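Local coordinates for nuclear and cytoplasmic polyadenylated RNA-binding protein PUB1 (Saccharomyces cerevisiae, PDB 3MD1) that binds polyadenylated RNA with a preference for poly(U), and T-rich single-stranded DNA, here represented by its second RRM domain, at residues Y28-V33 / F47-S52; G7-N12 / R71-N76. All blocks are in the same frame, centred on the assembly; numbering follows the deposited sequence.

Overall arrangement
The two interactions sit at different places in the one antiparallel sheet of this RRM domain, whose strands run in the order 28-35, 45-50, 2-7, 71-77, 67-68. Interaction 1 pairs the outermost strand 28-35 with the RNP1 strand 45-50; interaction 2 joins the end of the RNP2 strand 2-7, and the loop after it, to strand 71-77. One face of these two central RNP strands typically receives RNA in RRM domains. The contact centres are about 15 Å apart, on opposite sides of the chain's centre, yet they touch, Val33 CG2 packing 4.2 Å from Leu9 CD1. Interaction 2 joins segments 59 residues apart at their closest ends; interaction 1 falls between them in sequence.

Interaction 1: Y28-V33 / F47-S52; sequences YLSGHV and FVSFTS
Strands 28-33 and 47-50 run antiparallel, their axes 162° apart and 4.5 Å from each other at closest approach. The pairing is most regular at His32 and Phe47, where each N donates to the other's O; both bonds are 2.8 Å, and each donor lies in the plane of the carbonyl it meets. Tyr28 stands opposite Phe50 and Gly31 opposite Val48, so Leu29 and Ser30 together face Ser49, a beta bulge with Leu29 as the extra residue; its N donates to Ser49 O at 2.9 Å but stands 34° out of the carbonyl plane. Gly31 CA comes within 3.1 Å of Phe47 O in a CA-H...O contact.

Tyr28, Val48 and Phe50 share the face turned to the helices. With CG anti to its backbone N (chi1 167°), the Tyr28 ring extends forward over its own strand, so that Ser30 N lies 3.6 Å above the ring centre. Val48 CG1 meets the edge of this ring near its plane, 3.8 Å from CD1, the two side chains crossing at about a right angle. Phe50 brings CD2 and CE2 alongside the Tyr28 backbone, while Phe22 of helix 15-22 packs on Val48 and Ala56 and Ala59 of helix 53-63 on Phe50. Ser30, His32, Phe47 and Ser49 occupy the reverse face, where Ser30 OG rests 3.4 Å from Ser49 CB. Leu29 closes the end of the pair, its CD2 against Thr51 CG2.

Phe47 and Ser49 belong to the strand that carries the RNP1 motif in RRM domains, and they project to the sheet face that typically receives RNA. The backbone bonds fix the register for both faces: Val48 and Phe50 bury apolar side chains against the helices, and Phe47 and Ser49 are presented on the reverse.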
loop_
_atom_site.group_PDB
_atom_site.type_symbol
_atom_site.label_atom_id
_atom_site.label_comp_id
_atom_site.label_asym_id
_atom_site.label_seq_id
_atom_site.Cartn_x
_atom_site.Cartn_y
_atom_site.Cartn_z
ATOM N N TYR A 28 2.584 -10.243 -6.702
ATOM C CA TYR A 28 2.821 -8.793 -6.688
ATOM C C TYR A 28 3.095 -8.265 -8.090
ATOM O O TYR A 28 3.851 -8.876 -8.863
ATOM C CB TYR A 28 4.003 -8.456 -5.769
ATOM C CG TYR A 28 4.540 -7.039 -5.902
ATOM C CD1 TYR A 28 4.020 -5.998 -5.122
ATOM C CD2 TYR A 28 5.572 -6.738 -6.799
ATOM C CE1 TYR A 28 4.516 -4.700 -5.238
ATOM C CE2 TYR A 28 6.073 -5.442 -6.919
ATOM C CZ TYR A 28 5.546 -4.435 -6.134
ATOM O OH TYR A 28 6.029 -3.163 -6.238
ATOM N N LEU A 29 2.489 -7.123 -8.399
ATOM C CA LEU A 29 2.665 -6.453 -9.681
ATOM C C LEU A 29 3.351 -5.105 -9.542
ATOM O O LEU A 29 4.303 -4.806 -10.279
ATOM C CB LEU A 29 1.313 -6.261 -10.372
ATOM C CG LEU A 29 0.652 -7.478 -11.012
ATOM C CD1 LEU A 29 -0.779 -7.132 -11.409
ATOM C CD2 LEU A 29 1.455 -7.952 -12.236
ATOM N N SER A 30 2.850 -4.281 -8.622
ATOM C CA SER A 30 3.254 -2.878 -8.544
ATOM C C SER A 30 2.836 -2.225 -7.231
ATOM O O SER A 30 1.987 -2.751 -6.507
ATOM C CB SER A 30 2.630 -2.105 -9.714
ATOM O OG SER A 30 1.224 -2.302 -9.732
ATOM N N GLY A 31 3.439 -1.079 -6.926
ATOM C CA GLY A 31 3.024 -0.250 -5.784
ATOM C C GLY A 31 3.207 1.237 -6.044
ATOM O O GLY A 31 4.141 1.632 -6.745
ATOM N N HIS A 32 2.311 2.062 -5.496
ATOM C CA HIS A 32 2.381 3.532 -5.657
ATOM C C HIS A 32 1.964 4.263 -4.394
ATOM O O HIS A 32 0.930 3.946 -3.795
ATOM C CB HIS A 32 1.445 4.027 -6.769
ATOM C CG HIS A 32 1.777 3.513 -8.123
ATOM N ND1 HIS A 32 1.187 2.386 -8.654
ATOM C CD2 HIS A 32 2.624 3.979 -9.068
ATOM C CE1 HIS A 32 1.666 2.174 -9.866
ATOM N NE2 HIS A 32 2.532 3.131 -10.146
ATOM N N VAL A 33 2.748 5.264 -4.008
ATOM C CA VAL A 33 2.350 6.159 -2.934
ATOM C C VAL A 33 1.590 7.324 -3.542
ATOM O O VAL A 33 2.068 7.941 -4.498
ATOM C CB VAL A 33 3.565 6.702 -2.136
ATOM C CG1 VAL A 33 3.123 7.727 -1.116
ATOM C CG2 VAL A 33 4.300 5.582 -1.444
ATOM N N PHE A 47 -1.163 2.321 -2.902
ATOM C CA PHE A 47 -1.786 1.109 -3.425
ATOM C C PHE A 47 -0.742 0.064 -3.785
ATOM O O PHE A 47 0.362 0.411 -4.236
ATOM C CB PHE A 47 -2.585 1.423 -4.697
ATOM C CG PHE A 47 -3.731 2.346 -4.481
ATOM C CD1 PHE A 47 -4.939 1.869 -3.997
ATOM C CD2 PHE A 47 -3.607 3.700 -4.783
ATOM C CE1 PHE A 47 -6.017 2.735 -3.792
ATOM C CE2 PHE A 47 -4.668 4.567 -4.580
ATOM C CZ PHE A 47 -5.876 4.085 -4.083
ATOM N N VAL A 48 -1.114 -1.210 -3.618
ATOM C CA VAL A 48 -0.309 -2.364 -4.054
ATOM C C VAL A 48 -1.200 -3.330 -4.862
ATOM O O VAL A 48 -2.290 -3.688 -4.414
ATOM C CB VAL A 48 0.348 -3.087 -2.855
ATOM C CG1 VAL A 48 1.168 -4.273 -3.355
ATOM C CG2 VAL A 48 1.255 -2.127 -2.099
ATOM N N SER A 49 -0.728 -3.723 -6.049
ATOM C CA SER A 49 -1.506 -4.523 -7.000
ATOM C C SER A 49 -0.999 -5.962 -7.092
ATOM O O SER A 49 0.199 -6.208 -6.964
ATOM C CB SER A 49 -1.458 -3.882 -8.394
ATOM O OG SER A 49 -2.319 -4.549 -9.303
ATOM N N PHE A 50 -1.926 -6.896 -7.326
ATOM C CA PHE A 50 -1.621 -8.332 -7.449
ATOM C C PHE A 50 -2.394 -8.980 -8.602
ATOM O O PHE A 50 -3.480 -8.511 -8.976
ATOM C CB PHE A 50 -1.983 -9.077 -6.152
ATOM C CG PHE A 50 -1.192 -8.637 -4.944
ATOM C CD1 PHE A 50 -1.547 -7.494 -4.231
ATOM C CD2 PHE A 50 -0.103 -9.386 -4.503
ATOM C CE1 PHE A 50 -0.806 -7.092 -3.122
ATOM C CE2 PHE A 50 0.633 -8.994 -3.381
ATOM C CZ PHE A 50 0.281 -7.844 -2.696
ATOM N N THR A 51 -1.863 -10.080 -9.145
ATOM C CA THR A 51 -2.588 -10.823 -10.200
ATOM C C THR A 51 -3.712 -11.691 -9.628
ATOM O O THR A 51 -4.682 -12.012 -10.327
ATOM C CB THR A 51 -1.662 -11.724 -11.064
ATOM O OG1 THR A 51 -1.146 -12.801 -10.275
ATOM C CG2 THR A 51 -0.517 -10.939 -11.675
ATOM N N SER A 52 -3.577 -12.048 -8.352
ATOM C CA SER A 52 -4.400 -13.069 -7.713
ATOM C C SER A 52 -5.086 -12.542 -6.451
ATOM O O SER A 52 -4.445 -11.911 -5.608
ATOM C CB SER A 52 -3.523 -14.269 -7.353
ATOM O OG SER A 52 -4.120 -15.065 -6.340
#

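Interaction 2: G7-N12 / R71-N76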
loop_
_atom_site.group_PDB
_atom_site.type_symbol
_atom_site.label_atom_id
_atom_site.label_comp_id
_atom_site.label_asym_id
_atom_site.label_seq_id
_atom_site.Cartn_x
_atom_site.Cartn_y
_atom_site.Cartn_z
ATOM N N GLY A 7 -2.878 2.237 3.992
ATOM C CA GLY A 7 -2.937 3.491 4.741
ATOM C C GLY A 7 -1.977 3.644 5.911
ATOM O O GLY A 7 -1.269 2.698 6.294
ATOM N N ASP A 8 -2.014 4.834 6.509
ATOM C CA ASP A 8 -1.180 5.179 7.658
ATOM C C ASP A 8 0.295 5.119 7.315
ATOM O O ASP A 8 1.100 4.626 8.103
ATOM C CB ASP A 8 -1.486 4.273 8.862
ATOM C CG ASP A 8 -0.844 4.768 10.134
ATOM O OD1 ASP A 8 -0.829 6.003 10.353
ATOM O OD2 ASP A 8 -0.366 3.913 10.924
ATOM N N LEU A 9 0.641 5.625 6.131
ATOM C CA LEU A 9 2.037 5.678 5.724
ATOM C C LEU A 9 2.670 6.933 6.299
ATOM O O LEU A 9 2.095 8.019 6.223
ATOM C CB LEU A 9 2.182 5.681 4.196
ATOM C CG LEU A 9 1.680 4.478 3.393
ATOM C CD1 LEU A 9 1.910 4.673 1.885
ATOM C CD2 LEU A 9 2.358 3.207 3.867
ATOM N N ASN A 10 3.851 6.769 6.886
ATOM C CA ASN A 10 4.732 7.899 7.167
ATOM C C ASN A 10 4.885 8.729 5.893
ATOM O O ASN A 10 5.062 8.167 4.807
ATOM C CB ASN A 10 6.093 7.366 7.614
ATOM C CG ASN A 10 6.972 8.433 8.261
ATOM O OD1 ASN A 10 7.064 9.565 7.782
ATOM N ND2 ASN A 10 7.640 8.060 9.340
ATOM N N VAL A 11 4.803 10.051 6.010
ATOM C CA VAL A 11 4.989 10.916 4.830
ATOM C C VAL A 11 6.376 10.800 4.182
ATOM O O VAL A 11 6.568 11.273 3.050
ATOM C CB VAL A 11 4.673 12.409 5.102
ATOM C CG1 VAL A 11 3.151 12.619 5.280
ATOM C CG2 VAL A 11 5.484 12.936 6.286
ATOM N N ASN A 12 7.330 10.184 4.886
ATOM C CA ASN A 12 8.653 9.913 4.317
ATOM C C ASN A 12 8.715 8.627 3.485
ATOM O O ASN A 12 9.760 8.295 2.931
ATOM C CB ASN A 12 9.753 9.936 5.399
ATOM C CG ASN A 12 9.783 8.666 6.263
ATOM O OD1 ASN A 12 8.950 7.766 6.124
ATOM N ND2 ASN A 12 10.749 8.599 7.165
ATOM N N ARG A 71 5.323 3.372 11.582
ATOM C CA ARG A 71 3.868 3.484 11.533
ATOM C C ARG A 71 3.208 2.168 11.133
ATOM O O ARG A 71 3.648 1.521 10.172
ATOM C CB ARG A 71 3.458 4.574 10.540
ATOM C CG ARG A 71 3.927 5.987 10.909
ATOM C CD ARG A 71 2.956 6.720 11.834
ATOM N NE ARG A 71 1.742 7.142 11.129
ATOM C CZ ARG A 71 1.657 8.229 10.361
ATOM N NH1 ARG A 71 0.515 8.523 9.758
ATOM N NH2 ARG A 71 2.715 9.027 10.203
ATOM N N PRO A 72 2.132 1.781 11.850
ATOM C CA PRO A 72 1.453 0.530 11.508
ATOM C C PRO A 72 0.700 0.633 10.185
ATOM O O PRO A 72 -0.062 1.568 9.975
ATOM C CB PRO A 72 0.481 0.300 12.672
ATOM C CG PRO A 72 0.344 1.619 13.356
ATOM C CD PRO A 72 1.560 2.442 13.034
ATOM N N LEU A 73 0.923 -0.336 9.304
ATOM C CA LEU A 73 0.213 -0.377 8.036
ATOM C C LEU A 73 -1.262 -0.646 8.274
ATOM O O LEU A 73 -1.620 -1.568 9.019
ATOM C CB LEU A 73 0.796 -1.474 7.139
ATOM C CG LEU A 73 2.243 -1.241 6.681
ATOM C CD1 LEU A 73 2.864 -2.563 6.245
ATOM C CD2 LEU A 73 2.324 -0.194 5.568
ATOM N N ARG A 74 -2.113 0.144 7.627
ATOM C CA ARG A 74 -3.566 -0.016 7.740
ATOM C C ARG A 74 -4.099 -0.396 6.381
ATOM O O ARG A 74 -4.230 0.453 5.503
ATOM C CB ARG A 74 -4.226 1.283 8.219
ATOM C CG ARG A 74 -3.740 1.758 9.552
ATOM C CD ARG A 74 -3.998 0.750 10.632
ATOM N NE ARG A 74 -3.531 1.248 11.925
ATOM C CZ ARG A 74 -3.207 0.478 12.963
ATOM N NH1 ARG A 74 -3.272 -0.847 12.878
ATOM N NH2 ARG A 74 -2.796 1.043 14.096
ATOM N N ILE A 75 -4.413 -1.665 6.203
ATOM C CA ILE A 75 -4.601 -2.215 4.876
ATOM C C ILE A 75 -6.032 -2.688 4.657
ATOM O O ILE A 75 -6.626 -3.318 5.537
ATOM C CB ILE A 75 -3.587 -3.382 4.621
ATOM C CG1 ILE A 75 -2.156 -2.940 4.946
ATOM C CG2 ILE A 75 -3.658 -3.836 3.172
ATOM C CD1 ILE A 75 -1.136 -4.089 4.930
ATOM N N ASN A 76 -6.584 -2.366 3.490
ATOM C CA ASN A 76 -7.890 -2.885 3.087
ATOM C C ASN A 76 -7.959 -3.062 1.583
ATOM O O ASN A 76 -7.050 -2.652 0.863
ATOM C CB ASN A 76 -9.032 -1.997 3.605
ATOM C CG ASN A 76 -8.921 -0.559 3.139
ATOM O OD1 ASN A 76 -8.541 0.319 3.906
ATOM N ND2 ASN A 76 -9.265 -0.310 1.885
HETATM O O HOH W 1 2.587 2.327 7.663
HETATM O O HOH W 2 0.939 10.166 7.367
HETATM O O HOH W 3 3.786 10.979 8.548
#
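Two backbone hydrogen bonds join Gly7 and Arg74 as an antiparallel pair. Gly7 N donates to Arg74 O at 2.7 Å, and Arg74 N returns a bond to Gly7 O at 3.0 Å; the second donor stands 47° out of the carbonyl plane.

The charged contact centres on Asp8, its CG anti to the backbone N (chi1 -169°) and its CB 3.4 Å from Arg74 CG. Bends at chi2 and chi3 fold Arg71 over the loop, one guanidinium face above the Leu9-Asn10 peptide, and NE and NH1 grip Asp8 side-on, both donating to OD1. The NE-OD1 distance of this salt bridge is 2.9 Å. OD1 lies near the guanidinium plane, yet both nitrogens meet it from above the carboxylate plane, the two planes being turned 54° apart. Asp8 OD2 comes 2.5 Å from Pro72 O, an approach consistent with a raised pKa, which the arginines would oppose. Arg74 NE, 4.3 Å from Asp8 OD2, points no N-H at it.

Gly7 to Leu9 complete the RNP2 motif, where an RRM passes from its first strand to its first helix; Asp8, just past strand 2-7, meets Arg71 at the start of strand 71-77.

Apolar contact comes from Leu9 CD2, which reaches Leu73 CD2 at 3.8 Å; Met63 of helix 53-63 and Val6 also pack on Leu73.

Three waters bridge the segments. One donates to both Asp8 O and Arg71 O; another donates to Leu9 O and accepts from Arg71 NH1; the third accepts from Val11 N and Arg71 NH2. In an Asx turn, Asn10 OD1 accepts from Asn12 N.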